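Local atomic coordinates of ABC transporter substrate-binding protein (Bradyrhizobium japonicum, PDB entry 4I1D), a protein that probably captures small solutes, perhaps polyamines, in the periplasm for an ABC transporter, and holds D-malate in this crystal. Residues 223-229 with 297-303; 141-147 with 314-318; 253-259 with 271-277. All blocks are in the same frame, centred on the assembly; numbering follows the deposited sequence.

How the contacts relate
All three contacts belong to one periplasmic binding protein chain and are nested along it: 253-259 with 271-277 lies inside the loop closed by 223-229 with 297-303, which in turn lies inside the loop closed by 141-147 with 314-318. Contact 1 pairs the long strand 219-235 with the short strand 299-300 about 10 Å from the middle of the chain. Contact 2 sits about 16 Å from it, centre to centre, and touches it where Met301 packs on Ile144 and Ala145. Contact 2, its segments 167 residues apart, and contact 1, 68 apart, are long-range closures; contact 3 is a local one, across the chain's centre from contact 2, their centres about 33 Å apart.

Contact 1. Residues 223-229 with 297-303; sequences YNQGILQ and KQALMSY. With SO4 (sulfate ion), chain H; SO4 (sulfate ion), chain K.
Ile227 pairs with Ala299 and Leu228 with Leu300 in a short parallel beta pairing, in which strand 299-300 lines up beside strand 219-235, part of the mixed sheet of this periplasmic binding protein. Leu228 is gripped through both backbone polar atoms: its N gives to Ala299 O at 2.7 Å and its O accepts from Met301 N. Ala299 N reaches Gly226 O, and within the type II turn 223-226 Gln225 N donates to Lys297 O. Glycine suits position 226 because a CB there would crowd Gln298 OE1.

Two buried patches are tight. Beside Ile227, the Met301 CE methyl, a selenomethionine end bent back at chi3 (-57°), presses on Ile227 CG2 at 3.5 Å and also borders Gln229 CG. By Leu228 and Tyr223, Gln298 lies over the turn, its CG 3.2 Å from Tyr223 O, and its amide is tilted 31° from the Tyr223 ring, with NE2 3.6 Å from CD1 of that ring. This buried amide has both ends satisfied, OE1 by Ser106 and NE2 by Asn294 O. An alanine in place of Gln298 would probably open a gap beside the Tyr223 ring and leave Ser106 OG and Asn294 O without this amide.

Toward solvent the contact thins. Leu300 is exposed and offers Leu228 CD2 little more than its CD1 methyl, while the exposed Lys297 reaches out to a sulfate, to which NZ makes a weak bond. At the other end Ser302 is the N-cap of the next helix: its OG is bonded to Trp305 N, and gives to O4 of a second sulfate at 3.0 Å.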
loop_
_atom_site.group_PDB
_atom_site.type_symbol
_atom_site.label_atom_id
_atom_site.label_comp_id
_atom_site.label_asym_id
_atom_site.label_seq_id
_atom_site.Cartn_x
_atom_site.Cartn_y
_atom_site.Cartn_z
ATOM N N TYR A 223 12.890 26.094 -37.802
ATOM C CA TYR A 223 11.927 26.888 -37.051
ATOM C C TYR A 223 10.520 26.679 -37.625
ATOM O O TYR A 223 9.517 27.043 -37.003
ATOM C CB TYR A 223 12.303 28.373 -37.036
ATOM C CG TYR A 223 13.348 28.747 -35.991
ATOM C CD1 TYR A 223 13.071 28.639 -34.627
ATOM C CD2 TYR A 223 14.594 29.228 -36.371
ATOM C CE1 TYR A 223 14.014 28.975 -33.670
ATOM C CE2 TYR A 223 15.551 29.580 -35.419
ATOM C CZ TYR A 223 15.255 29.452 -34.076
ATOM O OH TYR A 223 16.206 29.805 -33.146
ATOM N N ASN A 224 10.442 26.076 -38.806
ATOM C CA ASN A 224 9.125 25.856 -39.405
ATOM C C ASN A 224 8.209 25.073 -38.470
ATOM O O ASN A 224 8.551 23.979 -38.026
ATOM C CB ASN A 224 9.226 25.157 -40.754
ATOM C CG ASN A 224 7.925 25.216 -41.527
ATOM O OD1 ASN A 224 7.282 26.267 -41.595
ATOM N ND2 ASN A 224 7.518 24.088 -42.099
ATOM N N GLN A 225 7.054 25.651 -38.162
ATOM C CA GLN A 225 6.081 25.037 -37.256
ATOM C C GLN A 225 6.623 24.869 -35.843
ATOM O O GLN A 225 6.097 24.075 -35.059
ATOM C CB GLN A 225 5.575 23.691 -37.791
ATOM C CG GLN A 225 4.794 23.801 -39.101
ATOM C CD GLN A 225 3.771 22.687 -39.268
ATOM O OE1 GLN A 225 3.990 21.553 -38.837
ATOM N NE2 GLN A 225 2.633 23.016 -39.877
ATOM N N GLY A 226 7.674 25.614 -35.517
ATOM C CA GLY A 226 8.177 25.622 -34.155
ATOM C C GLY A 226 7.140 26.248 -33.248
ATOM O O GLY A 226 6.270 26.985 -33.712
ATOM N N ILE A 227 7.206 25.939 -31.958
ATOM C CA ILE A 227 6.353 26.598 -30.979
ATOM C C ILE A 227 7.154 27.687 -30.244
ATOM O O ILE A 227 8.087 27.397 -29.482
ATOM C CB ILE A 227 5.751 25.600 -29.974
ATOM C CG1 ILE A 227 4.912 24.542 -30.694
ATOM C CG2 ILE A 227 4.901 26.337 -28.958
ATOM C CD1 ILE A 227 5.733 23.447 -31.317
ATOM N N LEU A 228 6.791 28.942 -30.499
ATOM C CA LEU A 228 7.525 30.088 -29.962
ATOM C C LEU A 228 7.022 30.435 -28.564
ATOM O O LEU A 228 5.831 30.705 -28.366
ATOM C CB LEU A 228 7.389 31.294 -30.889
ATOM C CG LEU A 228 8.109 32.561 -30.432
ATOM C CD1 LEU A 228 9.593 32.282 -30.119
ATOM C CD2 LEU A 228 7.963 33.624 -31.493
ATOM N N GLN A 229 7.934 30.421 -27.602
ATOM C CA GLN A 229 7.576 30.591 -26.203
ATOM C C GLN A 229 8.476 31.622 -25.538
ATOM O O GLN A 229 9.413 32.119 -26.161
ATOM C CB GLN A 229 7.700 29.252 -25.483
ATOM C CG GLN A 229 6.789 28.177 -26.066
ATOM C CD GLN A 229 7.293 26.774 -25.758
ATOM O OE1 GLN A 229 7.771 26.053 -26.646
ATOM N NE2 GLN A 229 7.202 26.387 -24.497
ATOM N N LYS A 297 7.129 31.724 -39.095
ATOM C CA LYS A 297 6.968 30.296 -39.403
ATOM C C LYS A 297 6.401 29.520 -38.215
ATOM O O LYS A 297 6.165 28.325 -38.319
ATOM C CB LYS A 297 8.319 29.652 -39.743
ATOM C CG LYS A 297 9.045 30.196 -40.961
ATOM C CD LYS A 297 10.485 29.689 -40.962
ATOM C CE LYS A 297 11.281 30.218 -42.141
ATOM N NZ LYS A 297 11.715 29.104 -43.028
ATOM N N GLN A 298 6.225 30.177 -37.075
ATOM C CA GLN A 298 5.972 29.451 -35.829
ATOM C C GLN A 298 4.600 29.675 -35.216
ATOM O O GLN A 298 3.919 30.652 -35.516
ATOM C CB GLN A 298 7.015 29.826 -34.781
ATOM C CG GLN A 298 8.397 29.275 -35.053
ATOM C CD GLN A 298 9.405 29.752 -34.022
ATOM O OE1 GLN A 298 9.467 29.232 -32.904
ATOM N NE2 GLN A 298 10.194 30.755 -34.394
ATOM N N ALA A 299 4.211 28.756 -34.338
ATOM C CA ALA A 299 3.046 28.960 -33.497
ATOM C C ALA A 299 3.463 29.774 -32.274
ATOM O O ALA A 299 4.392 29.409 -31.545
ATOM C CB ALA A 299 2.463 27.633 -33.076
ATOM N N LEU A 300 2.787 30.890 -32.058
ATOM C CA LEU A 300 3.045 31.684 -30.885
ATOM C C LEU A 300 2.211 31.131 -29.735
ATOM O O LEU A 300 0.982 31.227 -29.745
ATOM C CB LEU A 300 2.685 33.145 -31.163
ATOM C CG LEU A 300 3.014 34.120 -30.036
ATOM C CD1 LEU A 300 4.522 34.110 -29.700
ATOM C CD2 LEU A 300 2.546 35.512 -30.427
HETATM N N MSE A 301 2.870 30.538 -28.751
HETATM C CA MSE A 301 2.142 29.965 -27.620
HETATM C C MSE A 301 1.240 30.990 -26.935
HETATM O O MSE A 301 1.673 32.102 -26.623
HETATM C CB MSE A 301 3.092 29.353 -26.593
HETATM C CG MSE A 301 2.364 28.897 -25.324
HETATM SE SE MSE A 301 3.355 27.540 -24.331
HETATM C CE MSE A 301 3.495 26.237 -25.775
ATOM N N SER A 302 -0.016 30.610 -26.713
ATOM C CA SER A 302 -0.963 31.428 -25.951
ATOM C C SER A 302 -0.949 31.054 -24.468
ATOM O O SER A 302 -1.548 30.053 -24.055
ATOM C CB SER A 302 -2.390 31.266 -26.510
ATOM O OG SER A 302 -3.338 31.977 -25.730
ATOM N N TYR A 303 -0.254 31.860 -23.674
ATOM C CA TYR A 303 -0.234 31.695 -22.226
ATOM C C TYR A 303 -1.586 31.981 -21.582
ATOM O O TYR A 303 -1.901 31.421 -20.538
ATOM C CB TYR A 303 0.894 32.537 -21.608
ATOM C CG TYR A 303 2.218 31.998 -22.061
ATOM C CD1 TYR A 303 2.649 30.744 -21.637
ATOM C CD2 TYR A 303 3.005 32.695 -22.969
ATOM C CE1 TYR A 303 3.850 30.216 -22.070
ATOM C CE2 TYR A 303 4.202 32.178 -23.411
ATOM C CZ TYR A 303 4.626 30.939 -22.960
ATOM O OH TYR A 303 5.830 30.416 -23.399
HETATM S S SO4 H . -1.172 35.206 -24.648
HETATM O O1 SO4 H . 0.165 34.954 -25.188
HETATM O O2 SO4 H . -1.066 36.184 -23.566
HETATM O O3 SO4 H . -2.065 35.692 -25.702
HETATM O O4 SO4 H . -1.731 33.962 -24.128
HETATM S S SO4 K . 13.681 25.885 -43.000
HETATM O O1 SO4 K . 14.506 26.437 -44.071
HETATM O O2 SO4 K . 14.068 26.485 -41.718
HETATM O O3 SO4 K . 12.268 26.157 -43.287
HETATM O O4 SO4 K . 13.919 24.446 -42.945
#

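Contact 2. Residues 141-147 with 314-318; sequences NHPIATL and AEKRW. With ACT (acetate ion), chain S.
Pro143 lies flat on the indole of Trp318, its CD 3.7 Å from the centroid of the five-membered ring and only 16° off the ring normal, a CH-pi contact. The proline's CB extends the cover toward the six-membered ring, 3.8 Å from Trp318 CE3, and the backbone of His142 runs over the same face. A proline suits this place because its rigid ring offers a broad surface of C-H groups to the electron-rich indole. With CG anti to its own N, Trp318 turns its indole toward the 141-147 loop, against Pro143.

At the rim of the indole the contact turns polar. Trp318 NE1 gives a nearly straight bond, 167° at the hydrogen, to Asn141 OD1 at 2.9 Å; the oxygen sits in the ring plane and the donor in the carbonyl plane, although amide and indole are turned 60° apart. The buried N-H of the tryptophan is thereby satisfied.

In the fold, this joins helix 309-321, near the C-terminus, to the loop that leads from strand 137-140 into helix 146-153. Two residues at the start of the latter helix extend the apolar seam: Thr146 CG2 is 3.8 Å from Trp318 CH2, and Leu147 touches Trp318 CZ3 with CD2 and Ala314 CB with CD1. The hydroxyl of Thr146 turns back to His142 O at 2.6 Å, fixing the loop beneath the indole. Facing away from this seam, Arg317 holds with NE and NH2 an acetate that probably comes from the crystallisation liquor, and NH2 also forms a salt bridge with Asp167.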
loop_
_atom_site.group_PDB
_atom_site.type_symbol
_atom_site.label_atom_id
_atom_site.label_comp_id
_atom_site.label_asym_id
_atom_site.label_seq_id
_atom_site.Cartn_x
_atom_site.Cartn_y
_atom_site.Cartn_z
ATOM N N ASN A 141 7.791 14.379 -22.461
ATOM C CA ASN A 141 6.729 13.857 -21.598
ATOM C C ASN A 141 6.021 15.002 -20.900
ATOM O O ASN A 141 6.167 15.188 -19.689
ATOM C CB ASN A 141 7.278 12.876 -20.552
ATOM C CG ASN A 141 6.175 12.078 -19.859
ATOM O OD1 ASN A 141 5.022 12.515 -19.773
ATOM N ND2 ASN A 141 6.528 10.894 -19.366
ATOM N N HIS A 142 5.255 15.768 -21.671
ATOM C CA HIS A 142 4.637 16.981 -21.160
ATOM C C HIS A 142 3.670 17.564 -22.180
ATOM O O HIS A 142 3.963 17.592 -23.371
ATOM C CB HIS A 142 5.715 18.011 -20.822
ATOM C CG HIS A 142 5.274 19.040 -19.835
ATOM N ND1 HIS A 142 4.549 20.156 -20.196
ATOM C CD2 HIS A 142 5.452 19.124 -18.494
ATOM C CE1 HIS A 142 4.304 20.882 -19.122
ATOM N NE2 HIS A 142 4.841 20.278 -18.077
ATOM N N PRO A 143 2.512 18.039 -21.710
ATOM C CA PRO A 143 1.471 18.507 -22.641
ATOM C C PRO A 143 1.832 19.799 -23.372
ATOM O O PRO A 143 1.459 19.953 -24.535
ATOM C CB PRO A 143 0.247 18.707 -21.737
ATOM C CG PRO A 143 0.823 18.858 -20.334
ATOM C CD PRO A 143 2.052 18.000 -20.310
ATOM N N ILE A 144 2.563 20.699 -22.720
ATOM C CA ILE A 144 2.885 21.999 -23.312
ATOM C C ILE A 144 3.740 21.873 -24.579
ATOM O O ILE A 144 4.747 21.174 -24.574
ATOM C CB ILE A 144 3.618 22.885 -22.303
ATOM C CG1 ILE A 144 2.806 22.991 -21.016
ATOM C CG2 ILE A 144 3.871 24.269 -22.887
ATOM C CD1 ILE A 144 1.580 23.817 -21.167
ATOM N N ALA A 145 3.339 22.574 -25.641
ATOM C CA ALA A 145 3.985 22.510 -26.962
ATOM C C ALA A 145 3.690 21.193 -27.678
ATOM O O ALA A 145 3.502 21.171 -28.891
ATOM C CB ALA A 145 5.492 22.732 -26.861
ATOM N N THR A 146 3.656 20.100 -26.924
ATOM C CA THR A 146 3.355 18.788 -27.494
ATOM C C THR A 146 1.954 18.753 -28.129
ATOM O O THR A 146 1.793 18.302 -29.274
ATOM C CB THR A 146 3.494 17.680 -26.428
ATOM O OG1 THR A 146 4.774 17.786 -25.794
ATOM C CG2 THR A 146 3.356 16.294 -27.052
ATOM N N LEU A 147 0.946 19.231 -27.397
ATOM C CA LEU A 147 -0.416 19.282 -27.930
ATOM C C LEU A 147 -0.446 20.120 -29.197
ATOM O O LEU A 147 -1.046 19.719 -30.189
ATOM C CB LEU A 147 -1.391 19.874 -26.917
ATOM C CG LEU A 147 -1.598 19.067 -25.640
ATOM C CD1 LEU A 147 -2.797 19.606 -24.888
ATOM C CD2 LEU A 147 -1.794 17.597 -25.968
ATOM N N ALA A 314 -6.665 20.466 -19.680
ATOM C CA ALA A 314 -5.781 19.768 -20.612
ATOM C C ALA A 314 -4.584 19.152 -19.880
ATOM O O ALA A 314 -4.242 17.988 -20.110
ATOM C CB ALA A 314 -5.323 20.686 -21.736
ATOM N N GLU A 315 -3.974 19.925 -18.985
ATOM C CA GLU A 315 -2.822 19.447 -18.217
ATOM C C GLU A 315 -3.178 18.225 -17.385
ATOM O O GLU A 315 -2.426 17.254 -17.370
ATOM C CB GLU A 315 -2.233 20.547 -17.322
ATOM C CG GLU A 315 -1.561 21.664 -18.094
ATOM C CD GLU A 315 -0.840 22.665 -17.196
ATOM O OE1 GLU A 315 0.205 22.299 -16.615
ATOM O OE2 GLU A 315 -1.315 23.820 -17.074
ATOM N N LYS A 316 -4.325 18.273 -16.708
ATOM C CA LYS A 316 -4.761 17.156 -15.874
ATOM C C LYS A 316 -4.971 15.873 -16.677
ATOM O O LYS A 316 -4.870 14.773 -16.136
ATOM C CB LYS A 316 -6.027 17.507 -15.069
ATOM C CG LYS A 316 -5.815 18.647 -14.075
ATOM C CD LYS A 316 -6.672 18.510 -12.813
ATOM C CE LYS A 316 -6.305 19.600 -11.789
ATOM N NZ LYS A 316 -6.922 19.416 -10.431
ATOM N N ARG A 317 -5.267 16.007 -17.965
ATOM C CA ARG A 317 -5.510 14.824 -18.791
ATOM C C ARG A 317 -4.218 14.118 -19.176
ATOM O O ARG A 317 -4.241 12.936 -19.496
ATOM C CB ARG A 317 -6.320 15.165 -20.051
ATOM C CG ARG A 317 -7.794 15.439 -19.765
ATOM C CD ARG A 317 -8.495 16.077 -20.938
ATOM N NE ARG A 317 -8.536 15.184 -22.087
ATOM C CZ ARG A 317 -9.252 15.415 -23.182
ATOM N NH1 ARG A 317 -9.990 16.518 -23.270
ATOM N NH2 ARG A 317 -9.232 14.539 -24.184
ATOM N N TRP A 318 -3.100 14.845 -19.142
ATOM C CA TRP A 318 -1.827 14.280 -19.574
ATOM C C TRP A 318 -1.489 13.093 -18.707
ATOM O O TRP A 318 -1.066 12.053 -19.201
ATOM C CB TRP A 318 -0.687 15.300 -19.477
ATOM C CG TRP A 318 0.553 14.812 -20.155
ATOM C CD1 TRP A 318 1.680 14.317 -19.560
ATOM C CD2 TRP A 318 0.776 14.736 -21.565
ATOM N NE1 TRP A 318 2.598 13.952 -20.517
ATOM C CE2 TRP A 318 2.069 14.199 -21.756
ATOM C CE3 TRP A 318 0.014 15.079 -22.688
ATOM C CZ2 TRP A 318 2.613 13.991 -23.030
ATOM C CZ3 TRP A 318 0.553 14.875 -23.953
ATOM C CH2 TRP A 318 1.842 14.336 -24.112
HETATM C C ACT S . -7.262 11.684 -22.531
HETATM O O ACT S . -7.651 12.392 -21.568
HETATM O OXT ACT S . -7.651 12.024 -23.678
HETATM C CH3 ACT S . -6.379 10.486 -22.319
#

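Contact 3. Residues 253-259 with 271-277; sequences VDPVHQA and NPKAFET
Asn271 fastens the start of a 3-10 segment, residues 272-276, to the junction between two helices, and its N, ND2 and OD1 each have a partner. Its ND2 gives to Val253 O at 2.8 Å, with the acceptor lying in the plane of the amide. Because Val253 has just left helix 242-252, its carbonyl is available to a side chain. Asn271 OD1 turns the other way and accepts from Lys273 N, an Asx turn with the donor above the carbonyl plane. The backbone N of Asn271 goes to Gln258 OE1 at 2.9 Å, also from above the carbonyl plane; bending at chi2 (-88°) lets the glutamine reach it. Gln258 NE2 is satisfied outside the pair, by the carbonyls of Ala252 and Tyr102.

On the opening turn of helix 255-260, Asp254 is the N-cap, its OD2 accepting from His257 N at 3.2 Å and weakly from Val256 N. Small apolar groups fill the remaining seam: Ala259 CB meets Ala274 CB at 3.7 Å, which the short side chains permit, and Pro255 CB lies against the methyl of Thr277, 3.6 Å from its CG2.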
loop_
_atom_site.group_PDB
_atom_site.type_symbol
_atom_site.label_atom_id
_atom_site.label_comp_id
_atom_site.label_asym_id
_atom_site.label_seq_id
_atom_site.Cartn_x
_atom_site.Cartn_y
_atom_site.Cartn_z
ATOM N N VAL A 253 15.382 44.596 -18.593
ATOM C CA VAL A 253 14.765 44.697 -19.914
ATOM C C VAL A 253 15.283 45.910 -20.678
ATOM O O VAL A 253 14.660 46.377 -21.628
ATOM C CB VAL A 253 13.219 44.711 -19.860
ATOM C CG1 VAL A 253 12.696 43.470 -19.144
ATOM C CG2 VAL A 253 12.691 45.995 -19.219
ATOM N N ASP A 254 16.429 46.419 -20.254
ATOM C CA ASP A 254 17.117 47.474 -20.994
ATOM C C ASP A 254 17.460 46.943 -22.390
ATOM O O ASP A 254 18.016 45.852 -22.525
ATOM C CB ASP A 254 18.380 47.898 -20.232
ATOM C CG ASP A 254 19.220 48.909 -20.993
ATOM O OD1 ASP A 254 19.093 50.126 -20.718
ATOM O OD2 ASP A 254 20.024 48.484 -21.853
ATOM N N PRO A 255 17.096 47.697 -23.436
ATOM C CA PRO A 255 17.404 47.316 -24.819
ATOM C C PRO A 255 18.816 46.738 -25.010
ATOM O O PRO A 255 18.940 45.646 -25.568
ATOM C CB PRO A 255 17.260 48.640 -25.573
ATOM C CG PRO A 255 16.168 49.335 -24.837
ATOM C CD PRO A 255 16.328 48.953 -23.377
ATOM N N VAL A 256 19.836 47.460 -24.557
ATOM C CA VAL A 256 21.221 47.038 -24.734
ATOM C C VAL A 256 21.537 45.736 -24.002
ATOM O O VAL A 256 22.076 44.802 -24.594
ATOM C CB VAL A 256 22.208 48.128 -24.277
ATOM C CG1 VAL A 256 23.640 47.648 -24.442
ATOM C CG2 VAL A 256 21.977 49.411 -25.059
ATOM N N HIS A 257 21.207 45.677 -22.716
ATOM C CA HIS A 257 21.468 44.472 -21.932
ATOM C C HIS A 257 20.787 43.290 -22.607
ATOM O O HIS A 257 21.370 42.217 -22.768
ATOM C CB HIS A 257 20.954 44.625 -20.498
ATOM C CG HIS A 257 21.699 45.644 -19.693
ATOM N ND1 HIS A 257 21.228 46.136 -18.493
ATOM C CD2 HIS A 257 22.883 46.266 -19.915
ATOM C CE1 HIS A 257 22.088 47.015 -18.013
ATOM N NE2 HIS A 257 23.102 47.112 -18.855
ATOM N N GLN A 258 19.544 43.515 -23.012
ATOM C CA GLN A 258 18.745 42.518 -23.698
ATOM C C GLN A 258 19.350 42.105 -25.039
ATOM O O GLN A 258 19.413 40.922 -25.351
ATOM C CB GLN A 258 17.327 43.055 -23.894
ATOM C CG GLN A 258 16.463 42.966 -22.639
ATOM C CD GLN A 258 15.746 41.637 -22.547
ATOM O OE1 GLN A 258 15.137 41.189 -23.520
ATOM N NE2 GLN A 258 15.822 40.990 -21.382
ATOM N N ALA A 259 19.787 43.077 -25.834
ATOM C CA ALA A 259 20.398 42.776 -27.121
ATOM C C ALA A 259 21.673 41.953 -26.932
ATOM O O ALA A 259 22.120 41.270 -27.851
ATOM C CB ALA A 259 20.688 44.078 -27.931
ATOM N N ASN A 271 12.670 41.928 -24.937
ATOM C CA ASN A 271 12.370 43.294 -25.360
ATOM C C ASN A 271 12.728 43.490 -26.819
ATOM O O ASN A 271 13.908 43.579 -27.167
ATOM C CB ASN A 271 13.123 44.312 -24.495
ATOM C CG ASN A 271 12.753 45.757 -24.829
ATOM O OD1 ASN A 271 12.180 46.046 -25.884
ATOM N ND2 ASN A 271 13.084 46.667 -23.929
ATOM N N PRO A 272 11.708 43.563 -27.683
ATOM C CA PRO A 272 11.938 43.683 -29.125
ATOM C C PRO A 272 12.732 44.941 -29.495
ATOM O O PRO A 272 13.287 44.994 -30.596
ATOM C CB PRO A 272 10.517 43.722 -29.708
ATOM C CG PRO A 272 9.653 44.167 -28.575
ATOM C CD PRO A 272 10.275 43.579 -27.348
ATOM N N LYS A 273 12.797 45.922 -28.597
ATOM C CA LYS A 273 13.606 47.117 -28.835
ATOM C C LYS A 273 15.087 46.766 -28.974
ATOM O O LYS A 273 15.856 47.514 -29.579
ATOM C CB LYS A 273 13.424 48.151 -27.718
ATOM C CG LYS A 273 12.103 48.905 -27.758
ATOM C CD LYS A 273 12.327 50.413 -27.761
ATOM C CE LYS A 273 11.003 51.170 -27.779
ATOM N NZ LYS A 273 11.168 52.606 -28.159
ATOM N N ALA A 274 15.480 45.628 -28.411
ATOM C CA ALA A 274 16.860 45.164 -28.517
ATOM C C ALA A 274 17.346 45.110 -29.969
ATOM O O ALA A 274 18.520 45.328 -30.242
ATOM C CB ALA A 274 17.001 43.796 -27.869
ATOM N N PHE A 275 16.437 44.808 -30.893
ATOM C CA PHE A 275 16.788 44.641 -32.300
ATOM C C PHE A 275 17.089 45.954 -32.993
ATOM O O PHE A 275 17.621 45.967 -34.103
ATOM C CB PHE A 275 15.668 43.936 -33.058
ATOM C CG PHE A 275 15.625 42.461 -32.839
ATOM C CD1 PHE A 275 14.547 41.877 -32.195
ATOM C CD2 PHE A 275 16.658 41.654 -33.279
ATOM C CE1 PHE A 275 14.496 40.510 -31.997
ATOM C CE2 PHE A 275 16.615 40.283 -33.082
ATOM C CZ PHE A 275 15.531 39.712 -32.438
ATOM N N GLU A 276 16.737 47.056 -32.341
ATOM C CA GLU A 276 16.987 48.381 -32.883
ATOM C C GLU A 276 18.268 48.979 -32.314
ATOM O O GLU A 276 18.571 50.143 -32.574
ATOM C CB GLU A 276 15.818 49.307 -32.556
ATOM C CG GLU A 276 14.455 48.735 -32.901
ATOM C CD GLU A 276 13.353 49.264 -31.999
ATOM O OE1 GLU A 276 12.189 48.829 -32.163
ATOM O OE2 GLU A 276 13.655 50.109 -31.123
ATOM N N THR A 277 19.015 48.198 -31.532
ATOM C CA THR A 277 20.188 48.735 -30.831
ATOM C C THR A 277 21.484 48.667 -31.628
ATOM O O THR A 277 22.436 49.388 -31.330
ATOM C CB THR A 277 20.444 48.016 -29.490
ATOM O OG1 THR A 277 20.601 46.613 -29.732
ATOM C CG2 THR A 277 19.294 48.238 -28.524
#